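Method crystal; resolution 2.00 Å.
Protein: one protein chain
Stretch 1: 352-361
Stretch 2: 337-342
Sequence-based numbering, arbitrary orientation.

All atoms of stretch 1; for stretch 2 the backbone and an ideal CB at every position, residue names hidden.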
# COMPACT_ATOMS: atom_id res chain seq x y z
N VAL A 352 4.31 9.87 10.84
CA VAL A 352 5.13 10.39 9.78
C VAL A 352 4.36 10.52 8.46
O VAL A 352 3.79 9.54 7.94
CB VAL A 352 6.37 9.48 9.53
CG1 VAL A 352 7.26 10.09 8.47
CG2 VAL A 352 7.13 9.27 10.83
N THR A 353 4.41 11.71 7.88
CA THR A 353 3.66 11.99 6.68
C THR A 353 4.55 12.66 5.63
O THR A 353 5.48 13.39 5.96
CB THR A 353 2.40 12.86 6.97
OG1 THR A 353 2.78 14.17 7.43
CG2 THR A 353 1.53 12.21 8.02
N GLY A 354 4.27 12.37 4.37
CA GLY A 354 5.04 12.94 3.28
C GLY A 354 4.13 13.50 2.22
O GLY A 354 3.19 12.82 1.76
N GLY A 355 4.40 14.74 1.80
CA GLY A 355 3.49 15.42 0.92
C GLY A 355 4.11 15.95 -0.36
O GLY A 355 5.25 15.63 -0.72
N SER A 356 3.35 16.78 -1.05
CA SER A 356 3.79 17.25 -2.36
C SER A 356 4.71 18.46 -2.25
O SER A 356 5.18 18.95 -3.28
CB SER A 356 2.58 17.56 -3.26
OG SER A 356 1.82 18.65 -2.78
N ASP A 357 4.96 18.94 -1.03
CA ASP A 357 6.03 19.91 -0.81
C ASP A 357 7.37 19.18 -0.86
O ASP A 357 8.43 19.81 -0.76
CB ASP A 357 5.85 20.68 0.53
CG ASP A 357 5.63 19.75 1.74
OD1 ASP A 357 5.51 18.52 1.54
OD2 ASP A 357 5.56 20.24 2.90
N GLY A 358 7.34 17.84 -0.99
CA GLY A 358 8.57 17.07 -0.98
C GLY A 358 9.14 16.82 0.42
O GLY A 358 10.24 16.27 0.56
N ILE A 359 8.41 17.19 1.46
CA ILE A 359 8.94 17.05 2.82
C ILE A 359 8.31 15.88 3.56
O ILE A 359 7.12 15.62 3.44
CB ILE A 359 8.69 18.33 3.66
CG1 ILE A 359 9.13 19.59 2.90
CG2 ILE A 359 9.40 18.24 5.02
CD1 ILE A 359 10.64 19.76 2.83
N VAL A 360 9.14 15.18 4.32
CA VAL A 360 8.67 14.18 5.28
C VAL A 360 8.64 14.84 6.65
O VAL A 360 9.67 15.27 7.15
CB VAL A 360 9.59 12.94 5.31
CG1 VAL A 360 9.14 11.96 6.39
CG2 VAL A 360 9.62 12.27 3.92
N LYS A 361 7.44 14.95 7.23
CA LYS A 361 7.26 15.63 8.50
C LYS A 361 6.99 14.61 9.60
O LYS A 361 6.34 13.58 9.35
CB LYS A 361 6.12 16.65 8.39
CG LYS A 361 6.51 17.88 7.53
CD LYS A 361 5.37 18.86 7.37
CE LYS A 361 5.87 20.15 6.67
NZ LYS A 361 6.89 20.84 7.53
N UNK A 337 -1.24 15.71 -5.88
CA UNK A 337 -2.04 14.70 -5.19
C UNK A 337 -1.79 14.67 -3.67
O UNK A 337 -2.17 13.73 -3.00
CB UNK A 337 -1.74 13.32 -5.79
N UNK A 338 -1.19 15.73 -3.12
CA UNK A 338 -1.19 15.89 -1.67
C UNK A 338 -0.43 14.82 -0.88
O UNK A 338 0.71 14.49 -1.20
CB UNK A 338 -2.64 15.92 -1.18
N UNK A 339 -1.04 14.27 0.16
CA UNK A 339 -0.31 13.36 1.03
C UNK A 339 -0.25 11.92 0.47
O UNK A 339 -1.28 11.25 0.40
CB UNK A 339 -0.96 13.35 2.42
N UNK A 340 0.95 11.44 0.13
CA UNK A 340 1.13 10.07 -0.39
C UNK A 340 1.88 9.11 0.55
O UNK A 340 2.14 7.95 0.20
CB UNK A 340 1.88 10.14 -1.72
N UNK A 341 2.27 9.62 1.70
CA UNK A 341 2.91 8.80 2.71
C UNK A 341 2.30 9.11 4.07
O UNK A 341 2.24 10.27 4.46
CB UNK A 341 4.42 9.03 2.72
N UNK A 342 1.85 8.09 4.79
CA UNK A 342 1.29 8.30 6.11
C UNK A 342 1.41 7.02 6.94
O UNK A 342 0.69 6.07 6.69
CB UNK A 342 -0.17 8.75 6.01

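Stretch 1 is a beta hairpin: its strands, 352-354 and 359-361, are joined by a type I turn from Gly-355 to Gly-358. Stretch 2 runs antiparallel to the first strand, and the backbone fixes much of what each position can hold.

Position 337 has its CB pointing sideways, with no atom of stretch 1 within 5.5 Å. Nothing here selects a side chain, and many would fit. The deposited residue is Ala-337, whose methyl makes no contact with the hairpin.

At position 338 the backbone decides more than the neighbours do. Phi is 64° and psi -132°, and a positive phi favours glycine, because a CB makes such a conformation costly. The CA-to-CB direction points away from stretch 1, so a side chain would gain little there. The residue is Gly-338, and it meets the hairpin through its carbonyl: O lies 3.6 Å from Gly-355 CA. The same O is 3.5 Å from Ser-356 N, but the angle is too poor for a hydrogen bond.

Position 339 has ordinary extended angles and a CB directed sideways, 4.2 Å from Gly-354 O and 5.1 Å from Gly-355 CA. A short side chain would leave the hairpin largely untouched, whereas a longer aliphatic one could bend back over the bare glycine backbone; leucine, isoleucine or methionine would all be reasonable. Ile-339 is deposited, with chi1 and chi2 both m. Its end comes nearer than its CB direction suggests, placing CD1 4.1 Å from Gly-355 CA, while CG2 reaches to 4.4 Å from Thr-353 CB. Gly-355 has no side chain, and an ideal CB there would lie only 3.3 Å from Ile-339 CD1, a tight fit.

At position 340 the important group is the backbone amide, which donates to Gly-354 O over 3.1 Å (from N). The CB points sideways, 4.6 Å from that same O, and stretch 1 offers the side chain no definite partner, so small or polar residues would serve. Asn-340 is found; its ND2 is hydrogen-bonded elsewhere in the structure.

Position 341 forms a hydrogen-bonded antiparallel pair with Gly-354. Gly-354 N donates to the carbonyl O of 341 at 2.9 Å, while N of 341 makes a weak bond of 3.3 Å to Gly-354 O. The CB projects to the sheet face that also carries Val-352, and Gly-354 offers no side chain to obstruct it. A long, flexible apolar residue suits this place. Met-341 is fully extended, with all three chi angles t: CE packs 3.6 Å from Val-352 CG1, and SD lies 4.3 Å from Val-360 CG2. An ideal CB on Gly-354 would come within 3.2 Å of Met-341 CB.

Position 342 pairs with Thr-353 without hydrogen bonds between them, and its CB turns to the face bearing the threonine side chain, 4.4 Å from Thr-353 CG2. A small apolar or beta-branched residue would suit. Ala-342 sets its methyl beside that CG2, and its CA makes a CA-H...O contact of 3.3 Å with Val-352 O.

Stretch 2 (337-342) AGINMA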
# COMPACT_ATOMS: atom_id res chain seq x y z
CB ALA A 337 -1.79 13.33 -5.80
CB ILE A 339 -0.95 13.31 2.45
CG1 ILE A 339 -1.11 14.72 3.07
CG2 ILE A 339 -0.14 12.39 3.35
CD1 ILE A 339 0.17 15.46 3.33
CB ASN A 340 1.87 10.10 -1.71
CG ASN A 340 0.97 10.40 -2.88
OD1 ASN A 340 -0.22 10.04 -2.88
ND2 ASN A 340 1.52 11.08 -3.90
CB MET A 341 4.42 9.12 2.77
CG MET A 341 5.07 8.60 4.04
SD MET A 341 6.81 9.07 4.18
CE MET A 341 7.27 8.02 5.53
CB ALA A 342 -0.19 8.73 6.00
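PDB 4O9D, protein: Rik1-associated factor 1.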